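N-ACETYLMURAMOYL-L-ALANINE AMIDASE CwlV (Paenibacillus polymyxa, PDB 1JWQ) is the catalytic domain of a zinc-dependent hydrolase that probably cleaves the amide bond between N-acetylmuramic acid and L-alanine in cell-wall peptidoglycan. Local coordinates at residues Lys27-Glu38 and Val50-Phe58; Ala103-Phe112 and Val164-Tyr175. All blocks are in the same frame, centred on the assembly; numbering follows the deposited sequence.

In the fold
Both contacts belong to one open alpha-beta-alpha domain built on a mixed six-stranded sheet, and their centres lie about 18 Å apart. Contact 1 joins helix 26-42 to the end of strand 47-51 and the loop after it. It is mixed, with a polar end at Lys27, Arg53 and Asp56 and an apolar one at Leu31, Leu35 and Leu51, and borders the zinc site. Contact 2 pairs helices 102-116 and 158-176 mainly through apolar side chains, with no direct hydrogen bond across it. Buried residues number 3 of 11 touching in contact 1 and 8 of 14 in contact 2, so contact 1 is nearer the surface. They meet where Met33 and Lys36 pack on Ala165.

Contact 1. Residues Lys27-Glu38 and Val50-Phe58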
# COMPACT_ATOMS: atom_id res chain seq x y z
N LYS A 27 10.26 -5.23 -0.72
CA LYS A 27 10.04 -4.73 -2.08
C LYS A 27 9.29 -5.73 -2.94
O LYS A 27 8.48 -5.34 -3.79
CB LYS A 27 11.38 -4.37 -2.75
CG LYS A 27 12.31 -5.55 -3.00
CD LYS A 27 13.48 -5.15 -3.90
CE LYS A 27 14.36 -6.35 -4.25
NZ LYS A 27 15.41 -6.00 -5.26
N THR A 28 9.56 -7.01 -2.72
CA THR A 28 8.92 -8.09 -3.46
C THR A 28 7.44 -8.13 -3.13
O THR A 28 6.59 -8.24 -4.01
CB THR A 28 9.57 -9.44 -3.09
OG1 THR A 28 10.99 -9.33 -3.22
CG2 THR A 28 9.06 -10.54 -4.00
N PHE A 29 7.13 -8.06 -1.83
CA PHE A 29 5.75 -8.06 -1.37
C PHE A 29 5.00 -6.84 -1.92
O PHE A 29 3.90 -6.97 -2.43
CB PHE A 29 5.70 -8.04 0.16
CG PHE A 29 4.32 -7.84 0.72
CD1 PHE A 29 3.41 -8.89 0.74
CD2 PHE A 29 3.92 -6.60 1.20
CE1 PHE A 29 2.12 -8.70 1.24
CE2 PHE A 29 2.64 -6.40 1.70
CZ PHE A 29 1.74 -7.46 1.72
N ASN A 30 5.61 -5.67 -1.79
CA ASN A 30 4.98 -4.44 -2.25
C ASN A 30 4.60 -4.48 -3.72
O ASN A 30 3.50 -4.06 -4.10
CB ASN A 30 5.89 -3.23 -1.99
CG ASN A 30 6.15 -3.01 -0.50
OD1 ASN A 30 5.40 -3.49 0.35
ND2 ASN A 30 7.21 -2.27 -0.18
N LEU A 31 5.50 -4.97 -4.56
CA LEU A 31 5.23 -5.04 -5.99
C LEU A 31 4.11 -6.04 -6.29
O LEU A 31 3.19 -5.73 -7.03
CB LEU A 31 6.50 -5.45 -6.74
CG LEU A 31 6.35 -5.59 -8.25
CD1 LEU A 31 5.90 -4.26 -8.86
CD2 LEU A 31 7.67 -6.03 -8.85
N ALA A 32 4.20 -7.23 -5.70
CA ALA A 32 3.18 -8.25 -5.91
C ALA A 32 1.80 -7.71 -5.56
O ALA A 32 0.82 -7.97 -6.26
CB ALA A 32 3.50 -9.50 -5.07
N MET A 33 1.73 -6.96 -4.46
CA MET A 33 0.46 -6.38 -4.03
C MET A 33 -0.02 -5.31 -5.00
O MET A 33 -1.19 -5.29 -5.38
CB MET A 33 0.60 -5.77 -2.63
CG MET A 33 0.77 -6.80 -1.52
SD MET A 33 -0.61 -7.96 -1.49
CE MET A 33 -1.99 -6.83 -1.47
N ALA A 34 0.88 -4.41 -5.39
CA ALA A 34 0.54 -3.34 -6.32
C ALA A 34 0.02 -3.91 -7.63
O ALA A 34 -0.97 -3.42 -8.18
CB ALA A 34 1.76 -2.46 -6.58
N LEU A 35 0.67 -4.95 -8.14
CA LEU A 35 0.25 -5.56 -9.39
C LEU A 35 -1.13 -6.21 -9.26
O LEU A 35 -1.94 -6.15 -10.19
CB LEU A 35 1.27 -6.61 -9.84
CG LEU A 35 2.65 -6.05 -10.20
CD1 LEU A 35 3.57 -7.18 -10.62
CD2 LEU A 35 2.53 -5.02 -11.33
N LYS A 36 -1.40 -6.83 -8.12
CA LYS A 36 -2.69 -7.46 -7.90
C LYS A 36 -3.80 -6.41 -7.80
O LYS A 36 -4.89 -6.59 -8.34
CB LYS A 36 -2.67 -8.33 -6.64
CG LYS A 36 -1.93 -9.65 -6.81
CD LYS A 36 -1.82 -10.41 -5.50
CE LYS A 36 -1.04 -11.71 -5.67
NZ LYS A 36 -1.74 -12.66 -6.58
N VAL A 37 -3.52 -5.31 -7.10
CA VAL A 37 -4.51 -4.26 -6.96
C VAL A 37 -4.78 -3.67 -8.34
O VAL A 37 -5.92 -3.37 -8.68
CB VAL A 37 -4.02 -3.16 -5.98
CG1 VAL A 37 -4.99 -1.98 -5.98
CG2 VAL A 37 -3.92 -3.73 -4.57
N GLU A 38 -3.72 -3.53 -9.13
CA GLU A 38 -3.86 -2.98 -10.47
C GLU A 38 -4.78 -3.86 -11.32
O GLU A 38 -5.69 -3.36 -11.98
CB GLU A 38 -2.50 -2.88 -11.15
CG GLU A 38 -2.55 -2.13 -12.48
CD GLU A 38 -1.26 -2.24 -13.26
OE1 GLU A 38 -1.02 -1.38 -14.13
OE2 GLU A 38 -0.48 -3.18 -13.01
N VAL A 50 -2.46 3.84 -12.39
CA VAL A 50 -1.07 4.06 -12.73
C VAL A 50 -0.18 3.60 -11.58
O VAL A 50 -0.38 3.99 -10.44
CB VAL A 50 -0.79 5.56 -12.98
CG1 VAL A 50 0.70 5.77 -13.23
CG2 VAL A 50 -1.61 6.04 -14.18
N LEU A 51 0.80 2.77 -11.89
CA LEU A 51 1.73 2.29 -10.88
C LEU A 51 3.05 3.03 -11.00
O LEU A 51 3.60 3.14 -12.10
CB LEU A 51 1.97 0.78 -11.02
CG LEU A 51 1.05 -0.14 -10.22
CD1 LEU A 51 -0.41 0.13 -10.56
CD2 LEU A 51 1.42 -1.58 -10.52
N THR A 52 3.56 3.54 -9.89
CA THR A 52 4.85 4.23 -9.92
C THR A 52 5.91 3.26 -10.43
O THR A 52 6.84 3.66 -11.14
CB THR A 52 5.26 4.75 -8.53
OG1 THR A 52 5.25 3.67 -7.60
CG2 THR A 52 4.29 5.83 -8.07
N ARG A 53 5.78 1.99 -10.07
CA ARG A 53 6.70 0.97 -10.54
C ARG A 53 5.96 -0.35 -10.72
O ARG A 53 5.14 -0.74 -9.88
CB ARG A 53 7.89 0.80 -9.58
CG ARG A 53 7.64 -0.02 -8.34
CD ARG A 53 8.94 -0.19 -7.57
NE ARG A 53 8.75 -0.86 -6.28
CZ ARG A 53 8.94 -2.16 -6.08
NH1 ARG A 53 9.33 -2.95 -7.07
NH2 ARG A 53 8.75 -2.66 -4.87
N SER A 54 6.25 -1.02 -11.83
CA SER A 54 5.60 -2.28 -12.16
C SER A 54 6.60 -3.42 -12.22
O SER A 54 6.24 -4.54 -12.57
CB SER A 54 4.89 -2.14 -13.51
OG SER A 54 4.04 -1.01 -13.50
N ASP A 55 7.84 -3.12 -11.88
CA ASP A 55 8.91 -4.10 -11.86
C ASP A 55 9.90 -3.73 -10.77
O ASP A 55 9.69 -2.77 -10.03
CB ASP A 55 9.61 -4.16 -13.23
CG ASP A 55 10.26 -2.85 -13.61
OD1 ASP A 55 10.83 -2.77 -14.72
OD2 ASP A 55 10.22 -1.90 -12.80
N ASP A 56 10.99 -4.49 -10.67
CA ASP A 56 11.97 -4.23 -9.63
C ASP A 56 12.94 -3.11 -9.98
O ASP A 56 14.14 -3.33 -10.15
CB ASP A 56 12.74 -5.51 -9.31
CG ASP A 56 13.55 -5.39 -8.05
OD1 ASP A 56 13.10 -4.67 -7.13
OD2 ASP A 56 14.62 -6.03 -7.96
N THR A 57 12.40 -1.90 -10.08
CA THR A 57 13.21 -0.73 -10.41
C THR A 57 13.28 0.21 -9.21
O THR A 57 12.37 0.22 -8.37
CB THR A 57 12.62 0.07 -11.58
OG1 THR A 57 12.14 -0.83 -12.59
CG2 THR A 57 13.69 0.96 -12.21
N PHE A 58 14.35 0.99 -9.14
CA PHE A 58 14.53 1.93 -8.05
C PHE A 58 13.85 3.25 -8.37
O PHE A 58 13.87 3.72 -9.51
CB PHE A 58 16.03 2.17 -7.80
CG PHE A 58 16.30 3.19 -6.72
CD1 PHE A 58 16.44 4.54 -7.04
CD2 PHE A 58 16.40 2.79 -5.39
CE1 PHE A 58 16.67 5.48 -6.04
CE2 PHE A 58 16.63 3.73 -4.39
CZ PHE A 58 16.76 5.08 -4.71
O HOH W 1 10.68 -5.43 -6.23
O HOH W 2 1.64 -2.01 -14.69
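Leu31 and Ser54 mark one close approach of the backbones, with CA atoms 6.8 Å apart, and Ala34 and Leu51 the other, at 7.3 Å. Segment 27-38 of helix 26-42 packs on the second strand, and the loop after it, of the beta-alpha-beta unit 2-8, 26-42, 47-51. Near Lys27 the link is polar. Arg53, extended from CG to NE, sends NH2 to Lys27 O at 2.9 Å with an N-H...O angle of 153°, the oxygen lying near the guanidinium plane. That carbonyl also accepts the helical bond from Leu31 N, and the two donors arrive from opposite faces of its plane. Arg53 NH1 donates to Asp55 O at 3.0 Å, bracing the loop, while Ala8 O takes NE and Gly9 O shares NH2. Lys27 and Asp56 cross at about a right angle, with NZ on the syn lone pair of OD2 at 2.8 Å; NZ reaches OD1 only weakly. A water links Arg53 NH1 with Asp56 OD1.

Leu31 has CG anti to its backbone N (chi1 179°), a setting that lays CD1 against the Ser54 backbone and CD2 against Asp55. Leu51 CD2 meets Leu35 CD2 at 3.7 Å and also touches Ala34 CB, whereas its CD1 packs on Glu38 CB, CG and CD as the two side chains cross at a slant. A second water bridges Glu38 OE1 and Ser54 OG.

Asn30 connects this interface to the metal site: its ND2 donates to Gly9 O and to OE1 of Glu26, a zinc ligand with His10 and His80. With both guanidinium ends bonded, Arg53 is held against rotation and joins helix, loop and strand 2-8, while the Lys27-Asp56 salt bridge, both of whose residues also bond Ala12, probably ties the loop to the helix start.

Contact 2. Residues Ala103-Phe112 and Val164-Tyr175; sequences AFANVMHKYF and VAQGIADGITEY
Tyr175 carries CG opposite its backbone N (chi1 -177°), which swings its ring under Phe104 CB; that carbon sits 3.8 Å from the Tyr175 ring centroid, almost on the ring normal. Phe104, with CG likewise opposite the backbone N, sends CD1 to Tyr175 CG at 3.5 Å. The two rings sit obliquely, planes at 38°. Val107 CG2 meets the edge of the tyrosine ring, and a water joins Tyr175 OH to Phe104 N.

The helix axes run roughly antiparallel, their N-to-C directions at 147° for these short segments, and approach to 7.4 Å. Two glycines make this possible: Met108 CA lies 4.0 Å from Gly171 CA, and a CB on Gly171 or Gly167 would clash with Met108 SD or Tyr111 O. Tyr111 enters as a knob among Gly167, Asp170, Gly171 and Glu174, with Glu174 CG over one ring face, 3.9 Å from the centroid. With an alanine here, the hole between the four residues is likely to be left unfilled and Glu174 CG without the ring it lies over. Glu174 OE1 forms a salt bridge with Lys179.

Met108, bent at chi2 and chi3, brings CE to Ile172 CG1 at 3.7 Å; Phe112 lies beside Ile168 and meets Val164 CG1 at its ring edge. Close packing at Gly167 and Gly171 and the CH-pi contacts thus join the helices, while Phe104, Met108 and Phe112 meet the sheet on Val77, Val139 and Leu141.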
# COMPACT_ATOMS: atom_id res chain seq x y z
N ALA A 103 -10.21 11.20 5.37
CA ALA A 103 -11.44 10.55 4.92
C ALA A 103 -11.10 9.30 4.14
O ALA A 103 -11.70 8.24 4.34
CB ALA A 103 -12.25 11.51 4.05
N PHE A 104 -10.13 9.42 3.24
CA PHE A 104 -9.70 8.30 2.43
C PHE A 104 -9.09 7.22 3.33
O PHE A 104 -9.35 6.04 3.15
CB PHE A 104 -8.70 8.79 1.38
CG PHE A 104 -8.15 7.70 0.49
CD1 PHE A 104 -8.94 6.62 0.09
CD2 PHE A 104 -6.84 7.78 0.03
CE1 PHE A 104 -8.42 5.64 -0.76
CE2 PHE A 104 -6.31 6.80 -0.82
CZ PHE A 104 -7.11 5.73 -1.21
N ALA A 105 -8.26 7.62 4.29
CA ALA A 105 -7.66 6.63 5.19
C ALA A 105 -8.76 5.86 5.92
O ALA A 105 -8.67 4.64 6.07
CB ALA A 105 -6.74 7.32 6.20
N ASN A 106 -9.80 6.56 6.36
CA ASN A 106 -10.90 5.91 7.06
C ASN A 106 -11.60 4.89 6.16
O ASN A 106 -11.84 3.76 6.57
CB ASN A 106 -11.93 6.95 7.55
CG ASN A 106 -11.39 7.81 8.68
OD1 ASN A 106 -10.77 7.31 9.61
ND2 ASN A 106 -11.66 9.11 8.61
N VAL A 107 -11.94 5.30 4.94
CA VAL A 107 -12.61 4.38 4.03
C VAL A 107 -11.68 3.23 3.68
O VAL A 107 -12.07 2.06 3.75
CB VAL A 107 -13.06 5.10 2.73
CG1 VAL A 107 -13.67 4.10 1.74
CG2 VAL A 107 -14.09 6.18 3.08
N MET A 108 -10.44 3.54 3.32
CA MET A 108 -9.48 2.50 2.98
C MET A 108 -9.34 1.47 4.10
O MET A 108 -9.46 0.27 3.88
CB MET A 108 -8.10 3.11 2.68
CG MET A 108 -7.00 2.08 2.48
SD MET A 108 -7.34 0.94 1.12
CE MET A 108 -6.82 1.94 -0.26
N HIS A 109 -9.12 1.95 5.32
CA HIS A 109 -8.95 1.04 6.46
C HIS A 109 -10.17 0.15 6.66
O HIS A 109 -10.05 -1.01 7.03
CB HIS A 109 -8.69 1.84 7.74
CG HIS A 109 -8.02 1.04 8.81
ND1 HIS A 109 -6.74 0.56 8.69
CD2 HIS A 109 -8.47 0.62 10.02
CE1 HIS A 109 -6.42 -0.12 9.78
NE2 HIS A 109 -7.46 -0.10 10.60
N LYS A 110 -11.36 0.71 6.43
CA LYS A 110 -12.62 -0.01 6.58
C LYS A 110 -12.64 -1.32 5.79
O LYS A 110 -13.14 -2.35 6.26
CB LYS A 110 -13.78 0.88 6.14
CG LYS A 110 -15.17 0.27 6.34
CD LYS A 110 -16.26 1.20 5.82
CE LYS A 110 -17.64 0.76 6.30
NZ LYS A 110 -17.92 -0.67 6.02
N TYR A 111 -12.08 -1.30 4.58
CA TYR A 111 -12.07 -2.50 3.74
C TYR A 111 -10.75 -3.23 3.73
O TYR A 111 -10.69 -4.46 3.60
CB TYR A 111 -12.46 -2.13 2.31
CG TYR A 111 -13.82 -1.49 2.24
CD1 TYR A 111 -13.97 -0.10 2.30
CD2 TYR A 111 -14.97 -2.28 2.18
CE1 TYR A 111 -15.24 0.48 2.32
CE2 TYR A 111 -16.24 -1.70 2.20
CZ TYR A 111 -16.36 -0.33 2.27
OH TYR A 111 -17.62 0.24 2.29
N PHE A 112 -9.68 -2.47 3.89
CA PHE A 112 -8.33 -3.01 3.90
C PHE A 112 -8.00 -3.83 5.15
O PHE A 112 -7.57 -4.99 5.06
CB PHE A 112 -7.35 -1.84 3.74
CG PHE A 112 -5.93 -2.16 4.10
CD1 PHE A 112 -5.25 -1.36 5.01
CD2 PHE A 112 -5.27 -3.24 3.51
CE1 PHE A 112 -3.92 -1.62 5.33
CE2 PHE A 112 -3.94 -3.50 3.83
CZ PHE A 112 -3.26 -2.69 4.73
N VAL A 164 -6.31 -9.41 0.35
CA VAL A 164 -5.93 -8.06 0.76
C VAL A 164 -5.95 -7.10 -0.42
O VAL A 164 -6.37 -5.96 -0.28
CB VAL A 164 -4.52 -8.07 1.40
CG1 VAL A 164 -4.07 -6.65 1.71
CG2 VAL A 164 -4.56 -8.89 2.69
N ALA A 165 -5.51 -7.58 -1.58
CA ALA A 165 -5.51 -6.75 -2.78
C ALA A 165 -6.94 -6.32 -3.09
O ALA A 165 -7.19 -5.20 -3.52
CB ALA A 165 -4.92 -7.52 -3.96
N GLN A 166 -7.88 -7.24 -2.88
CA GLN A 166 -9.28 -6.91 -3.15
C GLN A 166 -9.76 -5.88 -2.14
O GLN A 166 -10.52 -4.98 -2.47
CB GLN A 166 -10.16 -8.16 -3.06
CG GLN A 166 -11.63 -7.87 -3.38
CD GLN A 166 -11.83 -7.42 -4.82
OE1 GLN A 166 -11.52 -8.14 -5.77
NE2 GLN A 166 -12.37 -6.22 -4.99
N GLY A 167 -9.30 -6.02 -0.90
CA GLY A 167 -9.69 -5.08 0.14
C GLY A 167 -9.17 -3.69 -0.18
O GLY A 167 -9.89 -2.70 -0.02
N ILE A 168 -7.93 -3.61 -0.63
CA ILE A 168 -7.33 -2.33 -0.98
C ILE A 168 -8.08 -1.74 -2.17
O ILE A 168 -8.38 -0.54 -2.20
CB ILE A 168 -5.83 -2.51 -1.32
CG1 ILE A 168 -5.08 -2.95 -0.06
CG2 ILE A 168 -5.25 -1.22 -1.87
CD1 ILE A 168 -3.59 -3.24 -0.28
N ALA A 169 -8.41 -2.59 -3.14
CA ALA A 169 -9.15 -2.14 -4.31
C ALA A 169 -10.50 -1.58 -3.88
O ALA A 169 -10.92 -0.54 -4.37
CB ALA A 169 -9.33 -3.31 -5.29
N ASP A 170 -11.18 -2.27 -2.97
CA ASP A 170 -12.48 -1.81 -2.49
C ASP A 170 -12.35 -0.44 -1.81
O ASP A 170 -13.18 0.44 -2.01
CB ASP A 170 -13.08 -2.81 -1.50
CG ASP A 170 -13.57 -4.08 -2.19
OD1 ASP A 170 -13.90 -5.05 -1.47
OD2 ASP A 170 -13.62 -4.11 -3.43
N GLY A 171 -11.30 -0.27 -1.01
CA GLY A 171 -11.10 1.01 -0.34
C GLY A 171 -11.05 2.15 -1.35
O GLY A 171 -11.63 3.21 -1.13
N ILE A 172 -10.36 1.92 -2.46
CA ILE A 172 -10.23 2.92 -3.51
C ILE A 172 -11.54 3.12 -4.26
O ILE A 172 -11.99 4.24 -4.48
CB ILE A 172 -9.13 2.52 -4.51
CG1 ILE A 172 -7.77 2.56 -3.82
CG2 ILE A 172 -9.17 3.43 -5.73
CD1 ILE A 172 -6.67 1.83 -4.56
N THR A 173 -12.16 2.00 -4.63
CA THR A 173 -13.42 2.03 -5.35
C THR A 173 -14.52 2.71 -4.54
O THR A 173 -15.26 3.54 -5.06
CB THR A 173 -13.87 0.61 -5.71
OG1 THR A 173 -12.85 -0.02 -6.50
CG2 THR A 173 -15.17 0.64 -6.49
N GLU A 174 -14.61 2.35 -3.27
CA GLU A 174 -15.63 2.93 -2.40
C GLU A 174 -15.39 4.42 -2.19
O GLU A 174 -16.33 5.21 -2.28
CB GLU A 174 -15.64 2.22 -1.04
CG GLU A 174 -16.11 0.78 -1.08
CD GLU A 174 -17.62 0.65 -1.25
OE1 GLU A 174 -18.33 1.67 -1.18
OE2 GLU A 174 -18.09 -0.49 -1.45
N TYR A 175 -14.15 4.80 -1.91
CA TYR A 175 -13.84 6.21 -1.69
C TYR A 175 -14.11 7.06 -2.91
O TYR A 175 -14.67 8.16 -2.81
CB TYR A 175 -12.38 6.40 -1.28
CG TYR A 175 -12.06 7.85 -0.97
CD1 TYR A 175 -12.56 8.46 0.18
CD2 TYR A 175 -11.29 8.62 -1.84
CE1 TYR A 175 -12.32 9.81 0.45
CE2 TYR A 175 -11.04 9.97 -1.58
CZ TYR A 175 -11.56 10.55 -0.44
OH TYR A 175 -11.32 11.88 -0.17
O HOH W 3 -9.58 11.87 1.92